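Local coordinates for protein extracellular ligand-binding receptor (Desulfitobacterium hafniense, PDB 4Q6B) that binds leucine between its two lobes, and probably delivers amino acids to an ABC transporter as its extracellular substrate-binding receptor, at residues 11-24 / 69-83. Residues are numbered along the deposited sequence; the frame is centred on the assembly and turned at random.
Sequences IFIGVAWPFASLDD and FADNAGIQAVIGHRN. With LEU (leucine), chain B; EDO (1,2-ethanediol), chain F.
Gly14 and Ala16 pair with Ile79 where strand 11-17 runs beside strand 75-79 in the parallel sheet of one lobe of this periplasmic-binding-protein fold. Ile79 N donates to Gly14 O (2.8 Å) and Ala16 N to Ile79 O (3.0 Å), so the neighbouring strands are closely zipped here. On the face of the sheet that carries Phe69 and Val78 the packing is tight: Gly14 CA sits over one face of the Phe69 ring, where a side chain on the glycine would collide with the ring, and Ala16 CB presses on the His81 face, 3.4 Å from His81 CE1. Asp55 and Tyr94 hold the two nitrogens of that imidazole and so fix its rotation. Gly80, followed by a cis peptide, turns the chain from the strand toward the leucine pocket.

There Arg82 runs extended across Trp17, its CB 3.8 Å from the centroid of the six-membered ring, while the guanidinium stands nearly perpendicular (89°) to the indole. Leu22 CD1 lies over one guanidinium face, and the methyls of the bound leucine lie over the opposite one. Trp17 CG, anti to the backbone N (chi1 -161°), directs the indole so that NE1 gives an in-plane bond to the syn lone pair of Asp24 OD2. With an alanine at Trp17, the aliphatic part of Arg82 would probably lose its platform and Asp24 OD2 its indole donor.

The end at Phe12 and Gly74 is more open to solvent: an ethanediol, probably from the crystallisation liquor, lies over one face of the partly exposed Phe12 ring, and a water accepts from Phe12 N and donates to the turn carbonyl Gly74 O, 2.6 Å from the water oxygen.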
ATOM      1  N   ILE A  11     -10.199  -2.332 -25.630  1.00 20.83           N
ATOM      2  CA  ILE A  11      -8.864  -2.573 -25.083  1.00 17.50           C
ATOM      3  C   ILE A  11      -8.853  -3.059 -23.649  1.00 18.52           C
ATOM      4  O   ILE A  11      -9.788  -2.823 -22.892  1.00 18.87           O
ATOM      5  CB  ILE A  11      -7.884  -1.373 -25.250  1.00 35.46           C
ATOM      6  CG1 ILE A  11      -8.216  -0.236 -24.311  1.00 31.82           C
ATOM      7  CG2 ILE A  11      -7.822  -0.900 -26.722  1.00 38.07           C
ATOM      8  CD1 ILE A  11      -7.125   0.822 -24.344  1.00 30.83           C
ATOM      9  N   PHE A  12      -7.761  -3.737 -23.285  1.00 19.12           N
ATOM     10  CA  PHE A  12      -7.724  -4.478 -22.041  1.00 13.42           C
ATOM     11  C   PHE A  12      -6.567  -4.100 -21.122  1.00 15.27           C
ATOM     12  O   PHE A  12      -5.407  -3.922 -21.556  1.00 18.13           O
ATOM     13  CB  PHE A  12      -7.601  -5.961 -22.416  1.00 16.16           C
ATOM     14  CG  PHE A  12      -8.739  -6.473 -23.238  1.00 19.31           C
ATOM     15  CD1 PHE A  12      -9.904  -6.888 -22.623  1.00 21.72           C
ATOM     16  CD2 PHE A  12      -8.649  -6.528 -24.627  1.00 23.95           C
ATOM     17  CE1 PHE A  12     -10.956  -7.344 -23.378  1.00 18.18           C
ATOM     18  CE2 PHE A  12      -9.718  -6.978 -25.377  1.00 26.07           C
ATOM     19  CZ  PHE A  12     -10.867  -7.399 -24.742  1.00 22.60           C
ATOM     20  N   ILE A  13      -6.888  -4.008 -19.837  1.00 14.64           N
ATOM     21  CA  ILE A  13      -5.866  -3.941 -18.778  1.00 11.01           C
ATOM     22  C   ILE A  13      -5.977  -5.221 -17.968  1.00 15.59           C
ATOM     23  O   ILE A  13      -7.094  -5.596 -17.588  1.00 14.91           O
ATOM     24  CB  ILE A  13      -6.103  -2.718 -17.869  1.00 13.79           C
ATOM     25  CG1 ILE A  13      -5.835  -1.448 -18.673  1.00 15.04           C
ATOM     26  CG2 ILE A  13      -5.186  -2.758 -16.632  1.00 13.90           C
ATOM     27  CD1 ILE A  13      -6.118  -0.161 -17.842  1.00 16.45           C
ATOM     28  N   GLY A  14      -4.848  -5.903 -17.766  1.00 13.58           N
ATOM     29  CA  GLY A  14      -4.806  -7.071 -16.852  1.00 14.43           C
ATOM     30  C   GLY A  14      -4.783  -6.665 -15.379  1.00 14.24           C
ATOM     31  O   GLY A  14      -4.239  -5.617 -14.994  1.00 13.02           O
ATOM     32  N   VAL A  15      -5.385  -7.488 -14.515  1.00 11.13           N
ATOM     33  CA  VAL A  15      -5.329  -7.217 -13.072  1.00  9.53           C
ATOM     34  C   VAL A  15      -5.022  -8.558 -12.407  1.00 10.63           C
ATOM     35  O   VAL A  15      -5.702  -9.549 -12.672  1.00 15.26           O
ATOM     36  CB  VAL A  15      -6.661  -6.670 -12.488  1.00 10.99           C
ATOM     37  CG1 VAL A  15      -6.467  -6.335 -11.006  1.00 15.57           C
ATOM     38  CG2 VAL A  15      -7.173  -5.416 -13.336  1.00 13.63           C
ATOM     39  N   ALA A  16      -4.032  -8.564 -11.510  1.00 10.92           N
ATOM     40  CA  ALA A  16      -3.652  -9.766 -10.752  1.00 10.89           C
ATOM     41  C   ALA A  16      -3.811  -9.429  -9.266  1.00 13.81           C
ATOM     42  O   ALA A  16      -3.167  -8.475  -8.768  1.00 15.07           O
ATOM     43  CB  ALA A  16      -2.203 -10.127 -11.065  1.00 13.32           C
ATOM     44  N   TRP A  17      -4.663 -10.187  -8.545  1.00 13.40           N
ATOM     45  CA  TRP A  17      -5.004  -9.861  -7.157  1.00 15.66           C
ATOM     46  C   TRP A  17      -5.554 -11.082  -6.489  1.00 16.07           C
ATOM     47  O   TRP A  17      -6.029 -11.966  -7.182  1.00 17.62           O
ATOM     48  CB  TRP A  17      -6.116  -8.772  -7.132  1.00 14.64           C
ATOM     49  CG  TRP A  17      -6.275  -8.024  -5.842  1.00 11.89           C
ATOM     50  CD1 TRP A  17      -7.286  -8.154  -4.954  1.00 13.42           C
ATOM     51  CD2 TRP A  17      -5.427  -6.971  -5.355  1.00 16.34           C
ATOM     52  NE1 TRP A  17      -7.119  -7.246  -3.889  1.00 19.45           N
ATOM     53  CE2 TRP A  17      -5.985  -6.513  -4.133  1.00 17.51           C
ATOM     54  CE3 TRP A  17      -4.256  -6.356  -5.856  1.00 14.60           C
ATOM     55  CZ2 TRP A  17      -5.409  -5.458  -3.387  1.00 18.83           C
ATOM     56  CZ3 TRP A  17      -3.685  -5.318  -5.121  1.00 16.57           C
ATOM     57  CH2 TRP A  17      -4.260  -4.890  -3.904  1.00 18.50           C
ATOM     58  N   PRO A  18      -5.471 -11.168  -5.151  1.00 15.14           N
ATOM     59  CA  PRO A  18      -6.086 -12.329  -4.514  1.00 14.64           C
ATOM     60  C   PRO A  18      -7.585 -12.051  -4.326  1.00 17.94           C
ATOM     61  O   PRO A  18      -8.074 -11.897  -3.193  1.00 17.06           O
ATOM     62  CB  PRO A  18      -5.367 -12.436  -3.164  1.00 16.09           C
ATOM     63  CG  PRO A  18      -4.180 -11.517  -3.274  1.00 13.18           C
ATOM     64  CD  PRO A  18      -4.566 -10.452  -4.226  1.00 17.88           C
ATOM     65  N   PHE A  19      -8.318 -12.031  -5.441  1.00 16.96           N
ATOM     66  CA  PHE A  19      -9.709 -11.587  -5.450  1.00 20.83           C
ATOM     67  C   PHE A  19     -10.605 -12.394  -4.520  1.00 20.18           C
ATOM     68  O   PHE A  19     -11.399 -11.825  -3.733  1.00 21.54           O
ATOM     69  CB  PHE A  19     -10.305 -11.636  -6.870  1.00 19.52           C
ATOM     70  CG  PHE A  19      -9.797 -10.554  -7.788  1.00 17.17           C
ATOM     71  CD1 PHE A  19     -10.220  -9.227  -7.614  1.00 20.47           C
ATOM     72  CD2 PHE A  19      -8.924 -10.857  -8.832  1.00 17.30           C
ATOM     73  CE1 PHE A  19      -9.770  -8.223  -8.460  1.00 17.63           C
ATOM     74  CE2 PHE A  19      -8.467  -9.863  -9.684  1.00 17.88           C
ATOM     75  CZ  PHE A  19      -8.878  -8.530  -9.496  1.00 15.61           C
ATOM     76  N   ALA A  20     -10.512 -13.712  -4.598  1.00 20.20           N
ATOM     77  CA  ALA A  20     -11.423 -14.530  -3.818  1.00 20.86           C
ATOM     78  C   ALA A  20     -11.178 -14.523  -2.310  1.00 23.63           C
ATOM     79  O   ALA A  20     -12.116 -14.713  -1.518  1.00 26.53           O
ATOM     80  CB  ALA A  20     -11.426 -15.999  -4.363  1.00 22.64           C
ATOM     81  N   SER A  21      -9.932 -14.367  -1.888  1.00 20.99           N
ATOM     82  CA  SER A  21      -9.631 -14.478  -0.477  1.00 20.94           C
ATOM     83  C   SER A  21      -9.775 -13.159   0.290  1.00 25.14           C
ATOM     84  O   SER A  21      -9.759 -13.157   1.527  1.00 26.87           O
ATOM     85  CB  SER A  21      -8.248 -15.104  -0.276  1.00 23.47           C
ATOM     86  OG  SER A  21      -7.286 -14.398  -1.013  1.00 23.99           O
ATOM     87  N   LEU A  22      -9.935 -12.049  -0.423  1.00 19.50           N
ATOM     88  CA  LEU A  22     -10.035 -10.754   0.267  1.00 23.35           C
ATOM     89  C   LEU A  22     -11.347 -10.029   0.029  1.00 25.31           C
ATOM     90  O   LEU A  22     -11.757  -9.824  -1.132  1.00 25.16           O
ATOM     91  CB  LEU A  22      -8.905  -9.839  -0.202  1.00 20.17           C
ATOM     92  CG  LEU A  22      -7.510 -10.342   0.104  1.00 23.54           C
ATOM     93  CD1 LEU A  22      -6.543  -9.577  -0.706  1.00 23.16           C
ATOM     94  CD2 LEU A  22      -7.183 -10.232   1.572  1.00 26.02           C
ATOM     95  N   ASP A  23     -11.960  -9.579   1.130  1.00 26.89           N
ATOM     96  CA  ASP A  23     -13.162  -8.754   1.090  1.00 32.48           C
ATOM     97  C   ASP A  23     -12.769  -7.294   1.178  1.00 27.09           C
ATOM     98  O   ASP A  23     -13.245  -6.588   2.067  1.00 31.60           O
ATOM     99  CB  ASP A  23     -14.061  -9.043   2.307  1.00 44.65           C
ATOM    100  CG  ASP A  23     -14.261 -10.525   2.570  1.00 56.96           C
ATOM    101  OD1 ASP A  23     -14.007 -10.955   3.727  1.00 61.02           O
ATOM    102  OD2 ASP A  23     -14.694 -11.249   1.638  1.00 61.08           O
ATOM    103  N   ASP A  24     -11.926  -6.832   0.270  1.00 22.52           N
ATOM    104  CA  ASP A  24     -11.324  -5.503   0.455  1.00 22.08           C
ATOM    105  C   ASP A  24     -11.851  -4.420  -0.496  1.00 21.80           C
ATOM    106  O   ASP A  24     -11.251  -3.324  -0.599  1.00 21.89           O
ATOM    107  CB  ASP A  24      -9.818  -5.657   0.274  1.00 17.54           C
ATOM    108  CG  ASP A  24      -9.447  -6.146  -1.113  1.00 21.83           C
ATOM    109  OD1 ASP A  24     -10.365  -6.447  -1.951  1.00 18.57           O
ATOM    110  OD2 ASP A  24      -8.227  -6.202  -1.386  1.00 24.54           O
ATOM    111  N   PHE A  69      -0.095 -12.847 -18.838  1.00 15.85           N
ATOM    112  CA  PHE A  69      -0.347 -11.452 -19.280  1.00 16.69           C
ATOM    113  C   PHE A  69       0.717 -10.977 -20.248  1.00 14.88           C
ATOM    114  O   PHE A  69       0.425 -10.378 -21.299  1.00 18.33           O
ATOM    115  CB  PHE A  69      -0.410 -10.490 -18.087  1.00 15.24           C
ATOM    116  CG  PHE A  69      -1.696 -10.548 -17.322  1.00 14.00           C
ATOM    117  CD1 PHE A  69      -2.885 -10.856 -17.959  1.00 14.09           C
ATOM    118  CD2 PHE A  69      -1.706 -10.316 -15.953  1.00 12.58           C
ATOM    119  CE1 PHE A  69      -4.119 -10.837 -17.246  1.00 17.19           C
ATOM    120  CE2 PHE A  69      -2.919 -10.306 -15.218  1.00 15.28           C
ATOM    121  CZ  PHE A  69      -4.141 -10.595 -15.871  1.00 15.03           C
ATOM    122  N   ALA A  70       1.987 -11.186 -19.894  1.00 14.59           N
ATOM    123  CA  ALA A  70       3.092 -10.737 -20.746  1.00 18.53           C
ATOM    124  C   ALA A  70       3.093 -11.324 -22.148  1.00 21.03           C
ATOM    125  O   ALA A  70       3.547 -10.678 -23.098  1.00 22.29           O
ATOM    126  CB  ALA A  70       4.460 -11.016 -20.056  1.00 23.38           C
ATOM    127  N   ASP A  71       2.563 -12.537 -22.302  1.00 16.62           N
ATOM    128  CA  ASP A  71       2.556 -13.199 -23.612  1.00 23.55           C
ATOM    129  C   ASP A  71       1.289 -12.895 -24.427  1.00 24.85           C
ATOM    130  O   ASP A  71       1.121 -13.406 -25.549  1.00 27.04           O
ATOM    131  CB  ASP A  71       2.713 -14.703 -23.412  1.00 30.02           C
ATOM    132  CG  ASP A  71       3.116 -15.411 -24.669  1.00 37.03           C
ATOM    133  OD1 ASP A  71       2.445 -16.403 -25.014  1.00 38.27           O
ATOM    134  OD2 ASP A  71       4.095 -14.977 -25.322  1.00 40.26           O
ATOM    135  N   ASN A  72       0.427 -12.041 -23.885  1.00 24.97           N
ATOM    136  CA  ASN A  72      -0.838 -11.701 -24.533  1.00 25.27           C
ATOM    137  C   ASN A  72      -0.735 -10.275 -25.137  1.00 22.98           C
ATOM    138  O   ASN A  72      -0.733  -9.300 -24.403  1.00 22.72           O
ATOM    139  CB  ASN A  72      -1.955 -11.826 -23.483  1.00 21.93           C
ATOM    140  CG  ASN A  72      -3.336 -11.515 -24.027  1.00 27.26           C
ATOM    141  OD1 ASN A  72      -3.481 -11.020 -25.153  1.00 28.75           O
ATOM    142  ND2 ASN A  72      -4.365 -11.777 -23.211  1.00 28.67           N
ATOM    143  N   ALA A  73      -0.660 -10.176 -26.476  1.00 29.91           N
ATOM    144  CA  ALA A  73      -0.463  -8.889 -27.155  1.00 28.41           C
ATOM    145  C   ALA A  73      -1.645  -7.918 -26.901  1.00 31.00           C
ATOM    146  O   ALA A  73      -1.534  -6.694 -27.117  1.00 32.54           O
ATOM    147  CB  ALA A  73      -0.230  -9.094 -28.702  1.00 33.28           C
ATOM    148  N   GLY A  74      -2.773  -8.459 -26.445  1.00 21.08           N
ATOM    149  CA  GLY A  74      -3.917  -7.643 -26.119  1.00 20.59           C
ATOM    150  C   GLY A  74      -3.918  -6.939 -24.767  1.00 19.89           C
ATOM    151  O   GLY A  74      -4.777  -6.099 -24.504  1.00 21.80           O
ATOM    152  N   ILE A  75      -2.950  -7.258 -23.901  1.00 17.08           N
ATOM    153  CA  ILE A  75      -2.865  -6.619 -22.594  1.00 17.58           C
ATOM    154  C   ILE A  75      -2.000  -5.344 -22.678  1.00 15.30           C
ATOM    155  O   ILE A  75      -0.811  -5.439 -23.052  1.00 19.27           O
ATOM    156  CB  ILE A  75      -2.267  -7.615 -21.575  1.00 17.08           C
ATOM    157  CG1 ILE A  75      -3.160  -8.878 -21.474  1.00 16.23           C
ATOM    158  CG2 ILE A  75      -2.106  -6.995 -20.207  1.00 16.25           C
ATOM    159  CD1 ILE A  75      -4.511  -8.620 -20.759  1.00 16.26           C
ATOM    160  N   GLN A  76      -2.596  -4.184 -22.331  1.00 13.53           N
ATOM    161  CA  GLN A  76      -1.916  -2.887 -22.531  1.00 12.27           C
ATOM    162  C   GLN A  76      -1.059  -2.520 -21.347  1.00 14.51           C
ATOM    163  O   GLN A  76      -0.094  -1.755 -21.492  1.00 16.55           O
ATOM    164  CB  GLN A  76      -2.936  -1.757 -22.756  1.00 12.05           C
ATOM    165  CG  GLN A  76      -3.923  -2.015 -23.938  1.00 15.47           C
ATOM    166  CD  GLN A  76      -3.309  -1.988 -25.350  1.00 19.68           C
ATOM    167  OE1 GLN A  76      -2.172  -1.534 -25.551  1.00 23.64           O
ATOM    168  NE2 GLN A  76      -4.074  -2.461 -26.343  1.00 18.18           N
ATOM    169  N   ALA A  77      -1.421  -3.058 -20.189  1.00 14.47           N
ATOM    170  CA  ALA A  77      -0.770  -2.793 -18.895  1.00 14.56           C
ATOM    171  C   ALA A  77      -1.370  -3.773 -17.884  1.00 14.62           C
ATOM    172  O   ALA A  77      -2.424  -4.384 -18.128  1.00 12.97           O
ATOM    173  CB  ALA A  77      -1.021  -1.350 -18.438  1.00 13.67           C
ATOM    174  N   VAL A  78      -0.689  -3.933 -16.748  1.00 13.10           N
ATOM    175  CA  VAL A  78      -1.171  -4.750 -15.628  1.00 13.31           C
ATOM    176  C   VAL A  78      -1.181  -3.978 -14.317  1.00 11.84           C
ATOM    177  O   VAL A  78      -0.221  -3.261 -13.979  1.00 12.34           O
ATOM    178  CB  VAL A  78      -0.276  -6.035 -15.482  1.00 14.58           C
ATOM    179  CG1 VAL A  78      -0.642  -6.913 -14.226  1.00 13.00           C
ATOM    180  CG2 VAL A  78      -0.380  -6.826 -16.751  1.00 15.21           C
ATOM    181  N   ILE A  79      -2.279  -4.158 -13.571  1.00 11.47           N
ATOM    182  CA  ILE A  79      -2.442  -3.627 -12.207  1.00 10.01           C
ATOM    183  C   ILE A  79      -2.220  -4.813 -11.281  1.00 13.42           C
ATOM    184  O   ILE A  79      -2.898  -5.827 -11.399  1.00 14.32           O
ATOM    185  CB  ILE A  79      -3.869  -3.060 -11.968  1.00 10.06           C
ATOM    186  CG1 ILE A  79      -4.017  -1.792 -12.811  1.00 12.85           C
ATOM    187  CG2 ILE A  79      -4.025  -2.614 -10.500  1.00 13.31           C
ATOM    188  CD1 ILE A  79      -5.414  -1.229 -12.800  1.00 16.41           C
ATOM    189  N   GLY A  80      -1.231  -4.704 -10.404  1.00 13.03           N
ATOM    190  CA  GLY A  80      -0.938  -5.760  -9.445  1.00 11.71           C
ATOM    191  C   GLY A  80       0.558  -5.720  -9.112  1.00  9.71           C
ATOM    192  O   GLY A  80       1.217  -4.779  -9.534  1.00 13.13           O
ATOM    193  N   HIS A  81       1.070  -6.685  -8.322  1.00 13.43           N
ATOM    194  CA  HIS A  81       0.250  -7.633  -7.550  1.00 12.33           C
ATOM    195  C   HIS A  81       0.063  -7.007  -6.147  1.00 14.79           C
ATOM    196  O   HIS A  81       0.430  -5.834  -5.928  1.00 15.00           O
ATOM    197  CB  HIS A  81       0.951  -9.003  -7.462  1.00 11.65           C
ATOM    198  CG  HIS A  81       1.099  -9.690  -8.793  1.00 11.39           C
ATOM    199  ND1 HIS A  81       0.652 -10.984  -9.007  1.00 12.57           N
ATOM    200  CD2 HIS A  81       1.613  -9.272  -9.979  1.00 13.60           C
ATOM    201  CE1 HIS A  81       0.884 -11.330 -10.259  1.00 12.04           C
ATOM    202  NE2 HIS A  81       1.469 -10.312 -10.873  1.00 13.52           N
ATOM    203  N   ARG A  82      -0.495  -7.751  -5.196  1.00 13.45           N
ATOM    204  CA  ARG A  82      -0.763  -7.159  -3.867  1.00 14.50           C
ATOM    205  C   ARG A  82       0.458  -7.336  -2.984  1.00 14.75           C
ATOM    206  O   ARG A  82       1.018  -6.353  -2.448  1.00 16.63           O
ATOM    207  CB  ARG A  82      -1.932  -7.872  -3.195  1.00 15.15           C
ATOM    208  CG  ARG A  82      -2.357  -7.219  -1.868  1.00 18.55           C
ATOM    209  CD  ARG A  82      -3.581  -7.967  -1.289  1.00 18.91           C
ATOM    210  NE  ARG A  82      -4.114  -7.405  -0.041  1.00 23.03           N
ATOM    211  CZ  ARG A  82      -3.813  -7.854   1.172  1.00 33.31           C
ATOM    212  NH1 ARG A  82      -4.357  -7.281   2.241  1.00 36.78           N
ATOM    213  NH2 ARG A  82      -2.966  -8.868   1.308  1.00 37.41           N
ATOM    214  N   ASN A  83       0.932  -8.566  -2.880  1.00 13.89           N
ATOM    215  CA  ASN A  83       1.991  -8.857  -1.912  1.00 15.04           C
ATOM    216  C   ASN A  83       3.338  -8.546  -2.530  1.00 15.76           C
ATOM    217  O   ASN A  83       3.595  -8.948  -3.675  1.00 16.74           O
ATOM    218  CB  ASN A  83       1.997 -10.361  -1.539  1.00 16.91           C
ATOM    219  CG  ASN A  83       0.682 -10.802  -0.923  1.00 23.68           C
ATOM    220  OD1 ASN A  83      -0.264 -11.103  -1.651  1.00 22.52           O
ATOM    221  ND2 ASN A  83       0.599 -10.797   0.413  1.00 29.02           N
TER
HETATM  222  N   LEU B 401       1.939  -3.876   1.752  1.00 27.69           N
HETATM  223  CA  LEU B 401       1.902  -5.342   1.712  1.00 26.83           C
HETATM  224  C   LEU B 401       3.051  -5.886   0.881  1.00 22.04           C
HETATM  225  O   LEU B 401       3.251  -7.091   0.794  1.00 21.18           O
HETATM  226  CB  LEU B 401       0.564  -5.800   1.131  1.00 23.66           C
HETATM  227  CG  LEU B 401      -0.457  -5.377   2.192  1.00 28.99           C
HETATM  228  CD1 LEU B 401      -1.613  -4.652   1.568  1.00 35.42           C
HETATM  229  CD2 LEU B 401      -0.936  -6.518   3.079  1.00 26.01           C
HETATM  230  OXT LEU B 401       3.816  -5.087   0.321  1.00 21.01           O
HETATM  231  C1  EDO F 405      -7.074  -9.864 -24.158  1.00 47.30           C
HETATM  232  O1  EDO F 405      -6.757 -10.363 -25.466  1.00 51.57           O
HETATM  233  C2  EDO F 405      -8.160 -10.732 -23.536  1.00 47.79           C
HETATM  234  O2  EDO F 405      -7.568 -11.874 -22.911  1.00 49.86           O
HETATM  235  O   HOH W   1      -6.058  -4.225 -25.789  1.00 16.26           O
HETATM  236  O   HOH W   2      -2.041  -9.559  -6.462  1.00 29.13           O
HETATM  237  O   HOH W   3      -6.304  -5.676   0.161  1.00 28.19           O